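PDB 3MYR: hydrogenase (NiFe) small subunit HydA from Allochromatium vinosum, which probably passes electrons from hydrogen, split at the nickel-iron site of its large subunit, to an external acceptor through three iron-sulfur clusters. Local coordinates for residues 4-9 and 35-40; 143-148 and 173-178; 188-193 and 212-217. One frame throughout, in Å; residues are numbered along the deposited sequence.

Contact 1: residues 4-9 and 35-40; sequences PSVIWL and DFISLD
Ser-5 and Asp-40 meet where strand 5-10 runs parallel to strand 38-41, the two strands joined by the first beta-alpha-beta crossover of the flavodoxin-like domain, with helix 29-36 leading into the second. Backbone bonds zip the pair together: Ser-38 N gives to Pro-4 O (2.9 Å), Val-6 N to Ser-38 O (2.8 Å) and Asp-40 N to Val-6 O (2.9 Å). Pro-4, just ahead of the strand, has no N-H to give but its carbonyl can still accept.

The Asp-40 side chain can be followed outward. Asp-40 CB lies 3.9 Å from Val-6 O; CG stands anti to the carbonyl carbon (chi1 -69°), which swings the carboxylate back over Ser-5 and Ser-38. Asp-40 OD1 then accepts from Ser-5 OG at 2.6 Å, on its anti side, while Asp-40 OD2 takes Ser-38 OG at 2.6 Å, on its syn side. Ser-5, a small residue, fits under Ala-60 of helix 50-63, while Ser-38 packs on Gln-163 of the large subunit.

Val-6 CG1 lies 4.0 Å from Leu-39 CD1, and Val-6 CG2 rests against Ile-37. Across these strands polar bonds gather on the Ser-5 side and apolar packing on the Val-6 side; the two donating hydroxyls would be expected to favour an ionised Asp-40.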
loop_
_atom_site.group_PDB
_atom_site.type_symbol
_atom_site.label_atom_id
_atom_site.label_comp_id
_atom_site.label_asym_id
_atom_site.label_seq_id
_atom_site.Cartn_x
_atom_site.Cartn_y
_atom_site.Cartn_z
ATOM N N PRO A 4 -27.403 -9.085 -0.369
ATOM C CA PRO A 4 -27.099 -9.259 1.042
ATOM C C PRO A 4 -26.012 -8.267 1.483
ATOM O O PRO A 4 -25.041 -8.019 0.751
ATOM C CB PRO A 4 -26.576 -10.707 1.128
ATOM C CG PRO A 4 -26.349 -11.126 -0.258
ATOM C CD PRO A 4 -27.282 -10.341 -1.128
ATOM N N SER A 5 -26.185 -7.726 2.664
ATOM C CA SER A 5 -25.298 -6.694 3.179
ATOM C C SER A 5 -23.953 -7.208 3.717
ATOM O O SER A 5 -23.894 -8.260 4.401
ATOM C CB SER A 5 -26.013 -5.939 4.259
ATOM O OG SER A 5 -25.147 -4.978 4.856
ATOM N N VAL A 6 -22.878 -6.478 3.360
ATOM C CA VAL A 6 -21.520 -6.817 3.789
ATOM C C VAL A 6 -20.822 -5.604 4.419
ATOM O O VAL A 6 -20.832 -4.500 3.855
ATOM C CB VAL A 6 -20.701 -7.355 2.629
ATOM C CG1 VAL A 6 -19.239 -7.571 3.111
ATOM C CG2 VAL A 6 -21.342 -8.688 2.087
ATOM N N ILE A 7 -20.339 -5.758 5.646
ATOM C CA ILE A 7 -19.633 -4.710 6.317
ATOM C C ILE A 7 -18.171 -5.156 6.485
ATOM O O ILE A 7 -17.912 -6.242 7.047
ATOM C CB ILE A 7 -20.202 -4.446 7.696
ATOM C CG1 ILE A 7 -21.614 -3.798 7.526
ATOM C CG2 ILE A 7 -19.300 -3.350 8.432
ATOM C CD1 ILE A 7 -22.371 -3.657 8.877
ATOM N N TRP A 8 -17.241 -4.342 5.963
ATOM C CA TRP A 8 -15.823 -4.658 5.958
ATOM C C TRP A 8 -15.161 -3.820 7.056
ATOM O O TRP A 8 -15.152 -2.569 6.966
ATOM C CB TRP A 8 -15.205 -4.364 4.581
ATOM C CG TRP A 8 -13.802 -4.906 4.500
ATOM C CD1 TRP A 8 -12.686 -4.421 5.172
ATOM C CD2 TRP A 8 -13.337 -6.013 3.714
ATOM N NE1 TRP A 8 -11.562 -5.116 4.782
ATOM C CE2 TRP A 8 -11.939 -6.112 3.916
ATOM C CE3 TRP A 8 -13.956 -6.892 2.784
ATOM C CZ2 TRP A 8 -11.150 -7.053 3.234
ATOM C CZ3 TRP A 8 -13.189 -7.867 2.199
ATOM C CH2 TRP A 8 -11.784 -7.917 2.404
ATOM N N LEU A 9 -14.653 -4.468 8.113
ATOM C CA LEU A 9 -13.964 -3.716 9.197
ATOM C C LEU A 9 -12.488 -3.852 9.002
ATOM O O LEU A 9 -11.966 -4.995 8.847
ATOM C CB LEU A 9 -14.338 -4.288 10.577
ATOM C CG LEU A 9 -15.854 -4.306 10.911
ATOM C CD1 LEU A 9 -16.133 -4.989 12.260
ATOM C CD2 LEU A 9 -16.276 -2.846 10.886
ATOM N N ASP A 35 -23.657 -6.654 -8.376
ATOM C CA ASP A 35 -24.609 -7.727 -8.681
ATOM C C ASP A 35 -24.915 -8.711 -7.575
ATOM O O ASP A 35 -25.987 -9.287 -7.567
ATOM C CB ASP A 35 -24.266 -8.492 -9.980
ATOM C CG ASP A 35 -24.235 -7.570 -11.217
ATOM O OD1 ASP A 35 -25.190 -6.770 -11.382
ATOM O OD2 ASP A 35 -23.206 -7.558 -11.964
ATOM N N PHE A 36 -24.005 -8.890 -6.628
ATOM C CA PHE A 36 -24.110 -10.006 -5.718
ATOM C C PHE A 36 -24.228 -9.580 -4.255
ATOM O O PHE A 36 -24.926 -10.220 -3.493
ATOM C CB PHE A 36 -22.964 -11.023 -5.983
ATOM C CG PHE A 36 -23.070 -11.648 -7.354
ATOM C CD1 PHE A 36 -22.174 -11.309 -8.381
ATOM C CD2 PHE A 36 -24.230 -12.437 -7.689
ATOM C CE1 PHE A 36 -22.378 -11.803 -9.739
ATOM C CE2 PHE A 36 -24.458 -12.973 -9.022
ATOM C CZ PHE A 36 -23.540 -12.640 -10.060
ATOM N N ILE A 37 -23.545 -8.517 -3.849
ATOM C CA ILE A 37 -23.614 -8.085 -2.469
ATOM C C ILE A 37 -23.893 -6.629 -2.438
ATOM O O ILE A 37 -23.853 -5.944 -3.469
ATOM C CB ILE A 37 -22.276 -8.339 -1.658
ATOM C CG1 ILE A 37 -21.103 -7.495 -2.212
ATOM C CG2 ILE A 37 -21.920 -9.780 -1.687
ATOM C CD1 ILE A 37 -19.750 -7.827 -1.545
ATOM N N SER A 38 -24.132 -6.149 -1.233
ATOM C CA SER A 38 -24.197 -4.737 -1.026
ATOM C C SER A 38 -23.085 -4.423 -0.052
ATOM O O SER A 38 -23.201 -4.731 1.153
ATOM C CB SER A 38 -25.548 -4.313 -0.437
ATOM O OG SER A 38 -25.632 -2.883 -0.453
ATOM N N LEU A 39 -21.956 -3.968 -0.587
ATOM C CA LEU A 39 -20.796 -3.700 0.269
ATOM C C LEU A 39 -21.060 -2.315 0.875
ATOM O O LEU A 39 -20.934 -1.285 0.197
ATOM C CB LEU A 39 -19.506 -3.675 -0.583
ATOM C CG LEU A 39 -18.245 -3.199 0.162
ATOM C CD1 LEU A 39 -17.929 -4.201 1.356
ATOM C CD2 LEU A 39 -16.968 -3.052 -0.761
ATOM N N ASP A 40 -21.473 -2.275 2.142
ATOM C CA ASP A 40 -22.057 -1.057 2.701
ATOM C C ASP A 40 -21.081 -0.178 3.468
ATOM O O ASP A 40 -21.372 0.986 3.753
ATOM C CB ASP A 40 -23.216 -1.436 3.589
ATOM C CG ASP A 40 -24.407 -2.005 2.785
ATOM O OD1 ASP A 40 -25.186 -2.819 3.345
ATOM O OD2 ASP A 40 -24.589 -1.650 1.581
#

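Contact 2: residues 143-148 and 173-178; sequences NVPGCP and YGRPLA. With SF4 (iron/sulfur cluster), chain I.
Asn-143 reaches the 173-178 loop with both its backbone and its side chain. Two hydrogen bonds carry this: Asn-143 N donates to Gly-174 O at 2.9 Å, and Asn-143 ND2 donates to Tyr-173 O at 2.9 Å. The second is nearly straight (168°), and its acceptor lies almost in the plane of the side-chain amide. With CG anti to the carbonyl carbon (chi1 -73°), ND2 is brought to Tyr-173 O, next to the Gly-174 O already held by the backbone N; asparagine suits the place because its amide adds the second donor. Gly-174 suits the spot because its phi is positive and a CB there would press on ND2.

Asn-143 O receives a CA-H...O contact from Arg-175 CA at 3.4 Å. Pro-176, lacking an N-H to offer, packs its CD 3.2 Å from Asn-143 O. That proline also occupies the N-cap of helix 177-180.

Strand 141-144 is an edge strand of the mostly parallel sheet of a flavodoxin-like domain, and the loop leaving its C-terminal end carries a ligand of the [4Fe-4S] cluster that Cys-14, Cys-17 and Cys-113 also bind. Cys-147 SG binds the iron FE1 at 2.3 Å. Gly-146 has backbone angles awkward for any residue with a CB, and a cis peptide precedes Pro-148. The Cys-147 carbonyl accepts from Arg-59 and Lys-211 of the large subunit.

Apolar packing joins Pro-145 and Arg-175, whose side chains cross at about a right angle: Pro-145 CG sits 3.5 Å from Arg-175 CD, the ring lying against the methylenes rather than the charge.

Ionic bonds take up the far end of that arginine. Its chain bends at chi3, NE pairing with Asp-171 and NH1 with Glu-252.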
loop_
_atom_site.group_PDB
_atom_site.type_symbol
_atom_site.label_atom_id
_atom_site.label_comp_id
_atom_site.label_asym_id
_atom_site.label_seq_id
_atom_site.Cartn_x
_atom_site.Cartn_y
_atom_site.Cartn_z
ATOM N N ASN A 143 -12.284 -18.596 9.154
ATOM C CA ASN A 143 -10.929 -18.041 9.011
ATOM C C ASN A 143 -10.401 -18.268 7.623
ATOM O O ASN A 143 -10.429 -19.403 7.129
ATOM C CB ASN A 143 -10.027 -18.754 9.998
ATOM C CG ASN A 143 -10.307 -18.293 11.438
ATOM O OD1 ASN A 143 -10.703 -17.145 11.628
ATOM N ND2 ASN A 143 -10.151 -19.166 12.408
ATOM N N VAL A 144 -9.946 -17.207 6.966
ATOM C CA VAL A 144 -9.443 -17.314 5.619
ATOM C C VAL A 144 -8.025 -16.700 5.667
ATOM O O VAL A 144 -7.826 -15.534 5.315
ATOM C CB VAL A 144 -10.389 -16.578 4.585
ATOM C CG1 VAL A 144 -9.824 -16.690 3.072
ATOM C CG2 VAL A 144 -11.827 -17.182 4.641
ATOM N N PRO A 145 -7.035 -17.470 6.135
ATOM C CA PRO A 145 -5.705 -16.897 6.474
ATOM C C PRO A 145 -4.766 -16.892 5.263
ATOM O O PRO A 145 -5.184 -17.318 4.155
ATOM C CB PRO A 145 -5.189 -17.824 7.526
ATOM C CG PRO A 145 -5.821 -19.139 7.226
ATOM C CD PRO A 145 -7.250 -18.779 6.752
ATOM N N GLY A 146 -3.512 -16.508 5.466
ATOM C CA GLY A 146 -2.628 -16.131 4.332
ATOM C C GLY A 146 -2.255 -14.667 4.496
ATOM O O GLY A 146 -2.990 -13.918 5.095
ATOM N N CYS A 147 -1.129 -14.239 3.946
ATOM C CA CYS A 147 -0.632 -12.896 4.224
ATOM C C CYS A 147 -0.186 -12.291 2.874
ATOM O O CYS A 147 1.012 -12.283 2.520
ATOM C CB CYS A 147 0.547 -13.026 5.224
ATOM S SG CYS A 147 1.009 -11.408 5.868
ATOM N N PRO A 148 -1.155 -11.926 2.017
ATOM C CA PRO A 148 -2.613 -12.075 2.256
ATOM C C PRO A 148 -3.038 -13.440 1.662
ATOM O O PRO A 148 -2.206 -14.137 1.067
ATOM C CB PRO A 148 -3.220 -10.919 1.456
ATOM C CG PRO A 148 -2.229 -10.746 0.241
ATOM C CD PRO A 148 -0.853 -11.226 0.748
ATOM N N TYR A 173 -9.107 -25.553 12.571
ATOM C CA TYR A 173 -8.852 -24.126 12.843
ATOM C C TYR A 173 -9.827 -23.130 12.164
ATOM O O TYR A 173 -9.501 -21.923 12.054
ATOM C CB TYR A 173 -7.437 -23.761 12.421
ATOM C CG TYR A 173 -6.350 -24.172 13.366
ATOM C CD1 TYR A 173 -6.240 -23.609 14.659
ATOM C CD2 TYR A 173 -5.317 -24.962 12.903
ATOM C CE1 TYR A 173 -5.130 -23.945 15.493
ATOM C CE2 TYR A 173 -4.223 -25.298 13.699
ATOM C CZ TYR A 173 -4.156 -24.826 14.979
ATOM O OH TYR A 173 -3.048 -25.186 15.671
ATOM N N GLY A 174 -10.957 -23.626 11.645
ATOM C CA GLY A 174 -11.990 -22.742 11.074
ATOM C C GLY A 174 -11.726 -22.347 9.612
ATOM O O GLY A 174 -12.424 -21.453 9.050
ATOM N N ARG A 175 -10.799 -23.067 8.978
ATOM C CA ARG A 175 -10.383 -22.780 7.575
ATOM C C ARG A 175 -11.128 -23.658 6.564
ATOM O O ARG A 175 -11.228 -24.872 6.726
ATOM C CB ARG A 175 -8.880 -23.004 7.434
ATOM C CG ARG A 175 -8.013 -22.170 8.441
ATOM C CD ARG A 175 -6.504 -22.446 8.157
ATOM N NE ARG A 175 -6.197 -23.859 8.469
ATOM C CZ ARG A 175 -4.964 -24.325 8.728
ATOM N NH1 ARG A 175 -3.919 -23.530 8.692
ATOM N NH2 ARG A 175 -4.770 -25.567 9.075
ATOM N N PRO A 176 -11.696 -23.040 5.536
ATOM C CA PRO A 176 -12.392 -23.811 4.479
ATOM C C PRO A 176 -11.528 -24.919 3.872
ATOM O O PRO A 176 -10.444 -24.652 3.318
ATOM C CB PRO A 176 -12.680 -22.751 3.430
ATOM C CG PRO A 176 -12.942 -21.525 4.224
ATOM C CD PRO A 176 -11.778 -21.591 5.282
ATOM N N LEU A 177 -12.060 -26.141 3.904
ATOM C CA LEU A 177 -11.315 -27.293 3.364
ATOM C C LEU A 177 -10.973 -27.165 1.910
ATOM O O LEU A 177 -9.974 -27.758 1.446
ATOM C CB LEU A 177 -12.082 -28.615 3.611
ATOM C CG LEU A 177 -12.181 -28.936 5.131
ATOM C CD1 LEU A 177 -13.148 -30.115 5.375
ATOM C CD2 LEU A 177 -10.800 -29.220 5.825
ATOM N N ALA A 178 -11.785 -26.450 1.149
ATOM C CA ALA A 178 -11.530 -26.428 -0.313
ATOM C C ALA A 178 -10.193 -25.744 -0.585
ATOM O O ALA A 178 -9.587 -25.936 -1.663
ATOM C CB ALA A 178 -12.671 -25.666 -1.103
HETATM FE FE1 SF4 I . -0.777 -10.019 5.968
HETATM FE FE2 SF4 I . -3.455 -9.371 5.523
HETATM FE FE3 SF4 I . -2.315 -9.165 8.099
HETATM FE FE4 SF4 I . -1.647 -7.473 5.728
HETATM S S1 SF4 I . -3.687 -7.563 7.046
HETATM S S2 SF4 I . -0.370 -8.283 7.388
HETATM S S3 SF4 I . -1.598 -9.096 4.129
HETATM S S4 SF4 I . -2.560 -11.055 6.888
#

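Contact 3: residues 188-193 and 212-217; sequences CYRRPF and WCLYRL. With SF4 (iron/sulfur cluster), chain J.
Arg-190 stretches across to Trp-212 and Leu-214 in the C-terminal cluster-binding part of the subunit, where the [4Fe-4S] cluster bound by His-185, Cys-188, Cys-213 and Cys-219 is seated. Its chain is extended from CG to NE and carries the guanidinium to Trp-212 O. Arg-190 NH1 donates to Trp-212 O at 2.8 Å, with each partner lying in or close to the plane of the other's flat group, so the bond fixes the rotation of the guanidinium. NE and NH2 together grip Tyr-189 OH from the side, in rather bent bonds, the hydroxyl tilted 23° from the guanidinium plane. Tyr-189 in turn doubles back, so that Arg-190 CG lies over the centre of one face of its ring, and its hydroxyl has a further hydrogen-bond partner in Ser-232 of the large subunit. Leu-214 CD1 lies over one face of the guanidinium, toward its rim, while Leu-214 CD2 approaches Arg-190 NH1 to 3.4 Å.

The aromatic pair Phe-193 and Trp-212 is turned differently. Their planes are only 22° apart, yet the Phe-193 ring and the five-membered ring of Trp-212 are slid aside, with centroids 5.4 Å apart, so they barely overlap. The closest approach is Phe-193 CD2 to Trp-212 CD1, 3.4 Å. Lys-196 adds a cation-pi contact to Phe-193.

Beneath these groups the two segments share the cluster. Cys-188 SG binds the iron FE1 at 2.3 Å and Cys-213 SG the iron FE2 at 2.2 Å, both sulfurs being anti to their own backbone N. Each thiolate also accepts an N-H two residues on: Arg-190 N meets Cys-188 SG, and Tyr-215 N lies 3.3 Å from Cys-213 SG.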
loop_
_atom_site.group_PDB
_atom_site.type_symbol
_atom_site.label_atom_id
_atom_site.label_comp_id
_atom_site.label_asym_id
_atom_site.label_seq_id
_atom_site.Cartn_x
_atom_site.Cartn_y
_atom_site.Cartn_z
ATOM N N CYS A 188 3.097 -29.769 -3.805
ATOM C CA CYS A 188 4.172 -28.998 -4.399
ATOM C C CYS A 188 4.866 -29.726 -5.557
ATOM O O CYS A 188 5.247 -30.915 -5.456
ATOM C CB CYS A 188 5.201 -28.656 -3.290
ATOM S SG CYS A 188 6.620 -27.704 -3.975
ATOM N N TYR A 189 5.068 -29.025 -6.669
ATOM C CA TYR A 189 5.720 -29.656 -7.824
ATOM C C TYR A 189 7.204 -30.015 -7.578
ATOM O O TYR A 189 7.760 -30.731 -8.395
ATOM C CB TYR A 189 5.559 -28.815 -9.110
ATOM C CG TYR A 189 6.511 -27.622 -9.146
ATOM C CD1 TYR A 189 7.626 -27.605 -9.988
ATOM C CD2 TYR A 189 6.276 -26.484 -8.318
ATOM C CE1 TYR A 189 8.529 -26.499 -10.014
ATOM C CE2 TYR A 189 7.192 -25.380 -8.294
ATOM C CZ TYR A 189 8.292 -25.391 -9.172
ATOM O OH TYR A 189 9.169 -24.356 -9.168
ATOM N N ARG A 190 7.813 -29.545 -6.467
ATOM C CA ARG A 190 9.209 -29.897 -6.136
ATOM C C ARG A 190 9.248 -31.083 -5.195
ATOM O O ARG A 190 10.324 -31.621 -4.874
ATOM C CB ARG A 190 9.958 -28.708 -5.518
ATOM C CG ARG A 190 9.876 -27.419 -6.432
ATOM C CD ARG A 190 10.893 -26.397 -5.997
ATOM N NE ARG A 190 10.848 -25.212 -6.832
ATOM C CZ ARG A 190 11.829 -24.331 -6.987
ATOM N NH1 ARG A 190 13.060 -24.609 -6.559
ATOM N NH2 ARG A 190 11.606 -23.243 -7.741
ATOM N N ARG A 191 8.079 -31.537 -4.797
ATOM C CA ARG A 191 8.007 -32.613 -3.786
ATOM C C ARG A 191 8.678 -33.901 -4.253
ATOM O O ARG A 191 9.401 -34.532 -3.452
ATOM C CB ARG A 191 6.543 -32.895 -3.348
ATOM C CG ARG A 191 6.430 -34.175 -2.396
ATOM C CD ARG A 191 7.126 -33.862 -1.007
ATOM N NE ARG A 191 6.914 -35.020 -0.097
ATOM C CZ ARG A 191 5.761 -35.286 0.570
ATOM N NH1 ARG A 191 5.650 -36.367 1.359
ATOM N NH2 ARG A 191 4.714 -34.475 0.482
ATOM N N PRO A 192 8.491 -34.308 -5.549
ATOM C CA PRO A 192 9.213 -35.554 -5.856
ATOM C C PRO A 192 10.729 -35.380 -5.836
ATOM O O PRO A 192 11.456 -36.362 -5.619
ATOM C CB PRO A 192 8.774 -35.898 -7.260
ATOM C CG PRO A 192 7.302 -35.320 -7.289
ATOM C CD PRO A 192 7.475 -33.983 -6.578
ATOM N N PHE A 193 11.188 -34.139 -6.012
ATOM C CA PHE A 193 12.617 -33.808 -5.855
ATOM C C PHE A 193 13.127 -33.874 -4.405
ATOM O O PHE A 193 14.208 -34.466 -4.107
ATOM C CB PHE A 193 12.888 -32.479 -6.552
ATOM C CG PHE A 193 12.827 -32.625 -8.019
ATOM C CD1 PHE A 193 11.611 -32.838 -8.657
ATOM C CD2 PHE A 193 13.950 -32.688 -8.754
ATOM C CE1 PHE A 193 11.558 -33.036 -10.050
ATOM C CE2 PHE A 193 13.901 -32.855 -10.155
ATOM C CZ PHE A 193 12.732 -33.087 -10.789
ATOM N N TRP A 212 14.731 -27.944 -8.035
ATOM C CA TRP A 212 14.908 -28.873 -6.907
ATOM C C TRP A 212 14.289 -28.252 -5.667
ATOM O O TRP A 212 14.018 -27.069 -5.630
ATOM C CB TRP A 212 16.386 -29.215 -6.680
ATOM C CG TRP A 212 17.024 -29.902 -7.894
ATOM C CD1 TRP A 212 16.388 -30.288 -9.078
ATOM C CD2 TRP A 212 18.408 -30.310 -8.039
ATOM N NE1 TRP A 212 17.308 -30.897 -9.933
ATOM C CE2 TRP A 212 18.551 -30.888 -9.338
ATOM C CE3 TRP A 212 19.546 -30.186 -7.221
ATOM C CZ2 TRP A 212 19.792 -31.346 -9.823
ATOM C CZ3 TRP A 212 20.768 -30.632 -7.691
ATOM C CH2 TRP A 212 20.887 -31.185 -8.995
ATOM N N CYS A 213 14.125 -29.050 -4.639
ATOM C CA CYS A 213 13.405 -28.649 -3.450
ATOM C C CYS A 213 14.132 -27.545 -2.701
ATOM O O CYS A 213 15.372 -27.531 -2.623
ATOM C CB CYS A 213 13.188 -29.890 -2.576
ATOM S SG CYS A 213 12.478 -29.552 -0.975
ATOM N N LEU A 214 13.333 -26.620 -2.144
ATOM C CA LEU A 214 13.792 -25.478 -1.272
ATOM C C LEU A 214 13.866 -25.696 0.253
ATOM O O LEU A 214 14.108 -24.726 1.027
ATOM C CB LEU A 214 12.924 -24.259 -1.535
ATOM C CG LEU A 214 12.851 -23.881 -3.037
ATOM C CD1 LEU A 214 11.885 -22.695 -3.275
ATOM C CD2 LEU A 214 14.295 -23.459 -3.610
ATOM N N TYR A 215 13.713 -26.953 0.665
ATOM C CA TYR A 215 13.661 -27.327 2.065
ATOM C C TYR A 215 14.906 -26.804 2.849
ATOM O O TYR A 215 14.767 -26.229 3.949
ATOM C CB TYR A 215 13.602 -28.861 2.202
ATOM C CG TYR A 215 13.640 -29.289 3.662
ATOM C CD1 TYR A 215 14.825 -29.669 4.280
ATOM C CD2 TYR A 215 12.513 -29.249 4.420
ATOM C CE1 TYR A 215 14.848 -30.050 5.626
ATOM C CE2 TYR A 215 12.538 -29.591 5.755
ATOM C CZ TYR A 215 13.702 -29.973 6.336
ATOM O OH TYR A 215 13.659 -30.312 7.668
ATOM N N ARG A 216 16.095 -26.945 2.239
ATOM C CA ARG A 216 17.317 -26.511 2.878
ATOM C C ARG A 216 17.469 -25.016 3.031
ATOM O O ARG A 216 18.233 -24.550 3.890
ATOM C CB ARG A 216 18.528 -27.223 2.196
ATOM C CG ARG A 216 18.659 -28.480 2.980
ATOM C CD ARG A 216 18.914 -29.796 2.435
ATOM N NE ARG A 216 20.205 -29.866 1.883
ATOM C CZ ARG A 216 20.889 -30.995 1.594
ATOM N NH1 ARG A 216 20.528 -32.206 2.038
ATOM N NH2 ARG A 216 22.039 -30.869 0.914
ATOM N N LEU A 217 16.731 -24.253 2.231
ATOM C CA LEU A 217 16.650 -22.834 2.394
ATOM C C LEU A 217 15.506 -22.390 3.309
ATOM O O LEU A 217 15.210 -21.226 3.337
ATOM C CB LEU A 217 16.430 -22.181 0.989
ATOM C CG LEU A 217 17.641 -22.495 0.070
ATOM C CD1 LEU A 217 17.419 -22.144 -1.441
ATOM C CD2 LEU A 217 18.947 -21.854 0.624
HETATM FE FE1 SF4 J . 7.974 -27.932 -2.133
HETATM FE FE2 SF4 J . 10.398 -28.712 -1.000
HETATM FE FE3 SF4 J . 8.926 -26.681 0.093
HETATM FE FE4 SF4 J . 8.065 -29.269 0.260
HETATM S S1 SF4 J . 9.928 -28.364 1.195
HETATM S S2 SF4 J . 6.794 -27.463 -0.182
HETATM S S3 SF4 J . 8.724 -30.065 -1.798
HETATM S S4 SF4 J . 9.910 -26.703 -1.989
#

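In the fold
The three contacts follow one another along the chain, each closing before the next opens. Contacts 1 and 2 both reach the sheet of the flavodoxin-like domain, at strands 5-10 and 38-41 in the one and at strand 141-144 in the other, with centres about 20 Å apart. Contact 3 belongs to the C-terminal part, about 24 Å from contact 2 and 41 Å from contact 1, centre to centre. Contact 2 supplies one ligand, Cys-147, to one [4Fe-4S] cluster and contact 3 two, Cys-188 and Cys-213, to another. The [3Fe-4S] cluster comes about 9 Å from the side chains of Pro-145 and Leu-214, placing it between them, consistent with an electron relay running from the sheet domain outward.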